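Local coordinates for macrophage migration inhibitory factor-like protein (Entamoeba histolytica, PDB 6CUQ) that belongs to the macrophage migration inhibitory factor family, small alpha/beta proteins, and is modelled here as an assembly of three chains, at residues Asp19-Glu22 / Glu23-Lys26; Ala29-Ser32 / Met33-Leu36. One frame throughout, in Å; residues are numbered along the deposited sequence.

Interaction 1: residues Asp19-Glu22 / Glu23-Lys26; sequences DITE and EIKK. With EDO (1,2-ethanediol), chain D.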
ATOM      1  N   ASP B  19       0.679  -1.757 -19.029  1.00 64.33           N
ATOM      2  CA  ASP B  19       1.563  -0.870 -19.788  1.00 59.68           C
ATOM      3  C   ASP B  19       0.710   0.277 -20.339  1.00 52.95           C
ATOM      4  O   ASP B  19       0.082   0.159 -21.390  1.00 60.75           O
ATOM      5  CB  ASP B  19       2.263  -1.676 -20.887  1.00 49.44           C
ATOM      6  CG  ASP B  19       3.058  -0.814 -21.857  1.00 60.15           C
ATOM      7  OD1 ASP B  19       3.599   0.232 -21.446  1.00 69.76           O
ATOM      8  OD2 ASP B  19       3.119  -1.168 -23.056  1.00 69.26           O
ATOM      9  N   ILE B  20       0.651   1.398 -19.606  1.00 63.85           N
ATOM     10  CA  ILE B  20      -0.204   2.528 -19.973  1.00 56.00           C
ATOM     11  C   ILE B  20       0.557   3.852 -19.898  1.00 54.78           C
ATOM     12  O   ILE B  20       1.556   3.988 -19.189  1.00 62.39           O
ATOM     13  CB  ILE B  20      -1.457   2.591 -19.082  1.00 60.67           C
ATOM     14  CG1 ILE B  20      -1.054   2.425 -17.624  1.00 55.77           C
ATOM     15  CG2 ILE B  20      -2.446   1.496 -19.445  1.00 58.01           C
ATOM     16  CD1 ILE B  20      -2.188   2.647 -16.672  1.00 61.45           C
ATOM     17  N   THR B  21       0.053   4.853 -20.624  1.00 53.56           N
ATOM     18  CA  THR B  21       0.662   6.179 -20.583  1.00 53.28           C
ATOM     19  C   THR B  21       0.395   6.880 -19.248  1.00 55.48           C
ATOM     20  O   THR B  21      -0.571   6.593 -18.529  1.00 54.26           O
ATOM     21  CB  THR B  21       0.127   7.094 -21.694  1.00 57.24           C
ATOM     22  OG1 THR B  21      -1.274   7.345 -21.487  1.00 62.97           O
ATOM     23  CG2 THR B  21       0.385   6.538 -23.089  1.00 56.39           C
ATOM     24  N   GLU B  22       1.233   7.876 -18.965  1.00 49.15           N
ATOM     25  CA  GLU B  22       1.012   8.715 -17.792  1.00 57.40           C
ATOM     26  C   GLU B  22      -0.339   9.433 -17.863  1.00 52.14           C
ATOM     27  O   GLU B  22      -1.068   9.496 -16.864  1.00 52.42           O
ATOM     28  CB  GLU B  22       2.156   9.725 -17.671  1.00 59.95           C
ATOM     29  CG  GLU B  22       3.525   9.078 -17.483  1.00 56.34           C
ATOM     30  CD  GLU B  22       3.561   8.127 -16.294  1.00 68.40           C
ATOM     31  OE1 GLU B  22       3.355   8.588 -15.151  1.00 76.60           O
ATOM     32  OE2 GLU B  22       3.795   6.916 -16.501  1.00 78.26           O
ATOM     33  N   GLU B  23      -0.731   9.903 -19.053  1.00 47.79           N
ATOM     34  CA  GLU B  23      -2.040  10.545 -19.196  1.00 53.80           C
ATOM     35  C   GLU B  23      -3.176   9.619 -18.775  1.00 58.66           C
ATOM     36  O   GLU B  23      -4.096  10.047 -18.064  1.00 61.47           O
ATOM     37  CB  GLU B  23      -2.251  11.035 -20.633  1.00 46.69           C
ATOM     38  CG  GLU B  23      -3.517  11.855 -20.784  1.00 77.84           C
ATOM     39  CD  GLU B  23      -3.570  13.044 -19.810  1.00102.90           C
ATOM     40  OE1 GLU B  23      -2.546  13.755 -19.670  1.00109.15           O
ATOM     41  OE2 GLU B  23      -4.629  13.255 -19.171  1.00109.51           O
ATOM     42  N   ILE B  24      -3.132   8.351 -19.208  1.00 60.66           N
ATOM     43  CA  ILE B  24      -4.168   7.388 -18.833  1.00 53.56           C
ATOM     44  C   ILE B  24      -4.173   7.176 -17.320  1.00 52.83           C
ATOM     45  O   ILE B  24      -5.234   7.023 -16.700  1.00 55.90           O
ATOM     46  CB  ILE B  24      -3.972   6.054 -19.586  1.00 58.22           C
ATOM     47  CG1 ILE B  24      -4.440   6.153 -21.042  1.00 55.35           C
ATOM     48  CG2 ILE B  24      -4.717   4.903 -18.883  1.00 48.52           C
ATOM     49  CD1 ILE B  24      -5.911   6.388 -21.207  1.00 63.77           C
ATOM     50  N   LYS B  25      -2.990   7.149 -16.703  1.00 47.51           N
ATOM     51  CA  LYS B  25      -2.920   7.077 -15.244  1.00 53.01           C
ATOM     52  C   LYS B  25      -3.598   8.282 -14.592  1.00 58.52           C
ATOM     53  O   LYS B  25      -4.300   8.137 -13.582  1.00 61.04           O
ATOM     54  CB  LYS B  25      -1.468   6.987 -14.800  1.00 53.58           C
ATOM     55  CG  LYS B  25      -0.871   5.649 -15.007  1.00 50.16           C
ATOM     56  CD  LYS B  25       0.633   5.662 -14.773  1.00 57.07           C
ATOM     57  CE  LYS B  25       1.334   4.559 -15.608  1.00 56.34           C
ATOM     58  NZ  LYS B  25       2.775   4.383 -15.262  1.00 55.23           N
ATOM     59  N   LYS B  26      -3.390   9.482 -15.144  1.00 51.95           N
ATOM     60  CA  LYS B  26      -4.099  10.639 -14.620  1.00 56.48           C
ATOM     61  C   LYS B  26      -5.602  10.457 -14.775  1.00 57.83           C
ATOM     62  O   LYS B  26      -6.370  10.752 -13.852  1.00 59.39           O
ATOM     63  CB  LYS B  26      -3.633  11.930 -15.307  1.00 48.39           C
ATOM     64  CG  LYS B  26      -2.164  12.268 -15.106  1.00 50.86           C
ATOM     65  CD  LYS B  26      -1.875  13.648 -15.692  1.00 67.92           C
ATOM     66  CE  LYS B  26      -0.388  13.940 -15.872  1.00 75.85           C
ATOM     67  NZ  LYS B  26       0.088  13.462 -17.219  1.00 80.95           N
TER
HETATM   68  C1  EDO D 200       6.037   5.483 -19.000  0.50 92.75           C
HETATM   69  O1  EDO D 200       4.617   5.698 -19.101  0.50 91.91           O
HETATM   70  C2  EDO D 200       6.359   4.036 -19.368  0.50 93.03           C
HETATM   71  O2  EDO D 200       5.877   3.761 -20.697  0.50 91.72           O
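Glu22 and Lys25 form a salt bridge one turn apart at the start of a helix, with NZ of Lys25 3.0 Å from OE2 of Glu22. The ammonium comes to the syn side of that oxygen, 26° out of the carboxylate plane. A 1,2-ethanediol, probably from the crystallisation liquor, gives OE2 a second bond, its O1 donating to Glu22 OE2 over 3.0 Å. The bend of the Glu22 chain at chi2 (-55°) helps bring its carboxylate to the lysine tip, while the lysine runs extended beyond CG and crosses it at a slant. On its way the lysine passes Ile20: Lys25 CG lies 3.7 Å from Ile20 CD1, and Lys25 CE 3.6 Å from Ile20 O. Ile20 CB is 4.0 Å from Ile24 CG2, the two side chains crossing at about a right angle.

Thr21 is the N-cap. Its OG1 sits between the backbone N and the carbonyl carbon (chi1 65°), and from there it accepts a bond from Ile24 N at 3.1 Å, satisfying an amide of the first turn. The same hydroxyl lies against Ile24 CG1. Regular helical bonding follows at once, with Lys25 N donating to Thr21 O and Lys26 N reaching Glu22 O at 2.9 Å.

Farther out, Lys25 NZ also bonds to Thr53 OG1, which ties this first turn of helix 22-40 to the end of strand 48-53. Val55 of the second subunit packs on Glu22, Lys25 and Lys26. On helix 80-95, Ile20 leans on Ala95 and Ile24 on Lys94.

Interaction 2: residues Ala29-Ser32 / Met33-Leu36; sequences AHES and MKIL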
ATOM      1  N   ALA B  29      -6.782   8.177 -12.046  1.00 51.62           N
ATOM      2  CA  ALA B  29      -6.867   8.874 -10.761  1.00 56.30           C
ATOM      3  C   ALA B  29      -8.077   9.798 -10.712  1.00 55.65           C
ATOM      4  O   ALA B  29      -8.796   9.848  -9.708  1.00 58.49           O
ATOM      5  CB  ALA B  29      -5.593   9.684 -10.498  1.00 51.16           C
ATOM      6  N   HIS B  30      -8.305  10.551 -11.794  1.00 57.24           N
ATOM      7  CA  HIS B  30      -9.441  11.462 -11.864  1.00 53.36           C
ATOM      8  C   HIS B  30     -10.769  10.711 -11.734  1.00 59.85           C
ATOM      9  O   HIS B  30     -11.606  11.041 -10.886  1.00 65.69           O
ATOM     10  CB  HIS B  30      -9.373  12.235 -13.182  1.00 58.65           C
ATOM     11  CG  HIS B  30     -10.558  13.118 -13.428  1.00 75.55           C
ATOM     12  ND1 HIS B  30     -10.819  14.238 -12.666  1.00 76.51           N
ATOM     13  CD2 HIS B  30     -11.558  13.040 -14.340  1.00 79.52           C
ATOM     14  CE1 HIS B  30     -11.924  14.818 -13.106  1.00 80.00           C
ATOM     15  NE2 HIS B  30     -12.391  14.114 -14.122  1.00 82.12           N
ATOM     16  N   GLU B  31     -10.969   9.679 -12.559  1.00 67.16           N
ATOM     17  CA  GLU B  31     -12.216   8.920 -12.514  1.00 65.50           C
ATOM     18  C   GLU B  31     -12.384   8.209 -11.177  1.00 65.15           C
ATOM     19  O   GLU B  31     -13.510   8.050 -10.691  1.00 67.67           O
ATOM     20  CB  GLU B  31     -12.256   7.907 -13.655  1.00 70.20           C
ATOM     21  CG  GLU B  31     -12.459   8.513 -15.013  1.00 68.95           C
ATOM     22  CD  GLU B  31     -13.742   9.298 -15.117  1.00 73.65           C
ATOM     23  OE1 GLU B  31     -14.758   8.900 -14.494  1.00 69.04           O
ATOM     24  OE2 GLU B  31     -13.739  10.295 -15.861  1.00 85.13           O
ATOM     25  N   SER B  32     -11.280   7.745 -10.586  1.00 62.48           N
ATOM     26  CA  SER B  32     -11.343   7.107  -9.274  1.00 61.42           C
ATOM     27  C   SER B  32     -11.923   8.057  -8.236  1.00 63.73           C
ATOM     28  O   SER B  32     -12.817   7.694  -7.456  1.00 61.76           O
ATOM     29  CB  SER B  32      -9.941   6.640  -8.865  1.00 60.38           C
ATOM     30  OG  SER B  32      -9.870   6.369  -7.481  1.00 60.80           O
ATOM     31  N   MET B  33     -11.456   9.302  -8.241  1.00 65.16           N
ATOM     32  CA  MET B  33     -11.973  10.271  -7.284  1.00 54.01           C
ATOM     33  C   MET B  33     -13.447  10.570  -7.543  1.00 53.02           C
ATOM     34  O   MET B  33     -14.236  10.664  -6.594  1.00 58.75           O
ATOM     35  CB  MET B  33     -11.128  11.539  -7.329  1.00 58.60           C
ATOM     36  CG  MET B  33      -9.763  11.375  -6.678  1.00 58.72           C
ATOM     37  SD  MET B  33      -8.748  12.853  -6.784  1.00 62.57           S
ATOM     38  CE  MET B  33      -8.376  12.942  -8.530  1.00 70.27           C
ATOM     39  N   LYS B  34     -13.854  10.667  -8.816  1.00 54.69           N
ATOM     40  CA  LYS B  34     -15.280  10.821  -9.108  1.00 64.36           C
ATOM     41  C   LYS B  34     -16.081   9.633  -8.587  1.00 75.28           C
ATOM     42  O   LYS B  34     -17.148   9.809  -7.984  1.00 88.85           O
ATOM     43  CB  LYS B  34     -15.518  11.003 -10.612  1.00 70.36           C
ATOM     44  CG  LYS B  34     -15.334  12.426 -11.127  1.00 78.55           C
ATOM     45  CD  LYS B  34     -15.307  12.464 -12.638  1.00 83.96           C
ATOM     46  CE  LYS B  34     -16.683  12.289 -13.221  1.00 87.28           C
ATOM     47  NZ  LYS B  34     -16.576  11.976 -14.669  1.00 92.28           N
ATOM     48  N   ILE B  35     -15.581   8.411  -8.820  1.00 77.43           N
ATOM     49  CA  ILE B  35     -16.267   7.199  -8.363  1.00 76.15           C
ATOM     50  C   ILE B  35     -16.432   7.215  -6.853  1.00 76.05           C
ATOM     51  O   ILE B  35     -17.526   6.976  -6.328  1.00 79.75           O
ATOM     52  CB  ILE B  35     -15.488   5.945  -8.799  1.00 69.69           C
ATOM     53  CG1 ILE B  35     -15.596   5.691 -10.299  1.00 69.65           C
ATOM     54  CG2 ILE B  35     -15.961   4.733  -8.009  1.00 70.68           C
ATOM     55  CD1 ILE B  35     -14.708   4.532 -10.762  1.00 56.83           C
ATOM     56  N   LEU B  36     -15.344   7.507  -6.137  1.00 75.46           N
ATOM     57  CA  LEU B  36     -15.387   7.570  -4.680  1.00 72.47           C
ATOM     58  C   LEU B  36     -16.440   8.563  -4.217  1.00 81.24           C
ATOM     59  O   LEU B  36     -17.274   8.251  -3.359  1.00 93.25           O
ATOM     60  CB  LEU B  36     -14.007   7.971  -4.160  1.00 69.86           C
ATOM     61  CG  LEU B  36     -12.924   6.901  -4.289  1.00 60.02           C
ATOM     62  CD1 LEU B  36     -11.584   7.447  -3.878  1.00 53.65           C
ATOM     63  CD2 LEU B  36     -13.273   5.696  -3.415  1.00 54.56           C
TER
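The imidazole of His30 is met obliquely by the aliphatic chain of Lys34, whose CD comes 3.7 Å from NE2 of His30. Both residues lie on the helix of a beta-alpha-beta unit, strand 11-16, helix 22-40, strand 48-53. The ring's other nitrogen, ND1, is hydrogen-bonded to Gly60 O of the second subunit, a bond that helps fix the ring's rotation. The second flat group, the Glu31 carboxylate, takes the lysine tip near both oxygens: NZ of Lys34 makes a rather long salt bridge to OE2 of Glu31 at 3.5 Å, and Glu31 OE1 lies almost as near to that NZ, at 3.6 Å. Glu31 and Lys34 run side by side in the same direction, and the lysine bend at chi3 (75°) helps carry its amine over to the acid.

Four successive N-H(i+4) to O(i) backbone bonds hold the turn, from Met33 N to Ala29 O through Leu36 N to Ser32 O, the last being 2.9 Å long. Ser32, Ile35 and Leu36 lie on the buried part of the helix. The hydroxyl of Ser32 bonds to both Thr49 OG1 and Tyr87 OH, linking helix 22-40 to strand 48-53 and helix 80-95. Leu36 packs on Ala12, Thr49 and Tyr87, and Ile35 on Leu83 and Arg86.

Met33 lies against Thr49 and against Gly60 of the second subunit. Its chain curls back along the preceding turn through a bend at chi3 (-69°), which sets CE of Met33 3.3 Å from Ala29 O and 3.8 Å from His30 CA.

In the fold
Both interactions belong to helix 22-40 and follow one another along it, their centres about 15 Å apart. Interaction 1 lies at the surface, at the start of the helix, its centre about 15 Å from the centre of the chain; interaction 2, with its centre about 8 Å from there, is the buried middle, where the helix lies on the sheet. Each also faces the second subunit, through Val55 of that subunit for residues 22-26 and through its Gly60 and Ile62 for residues 29-36. Each has a glutamate paired with the lysine three residues on, tighter in interaction 1. The 1,2-ethanediol touches interaction 1, at Glu22.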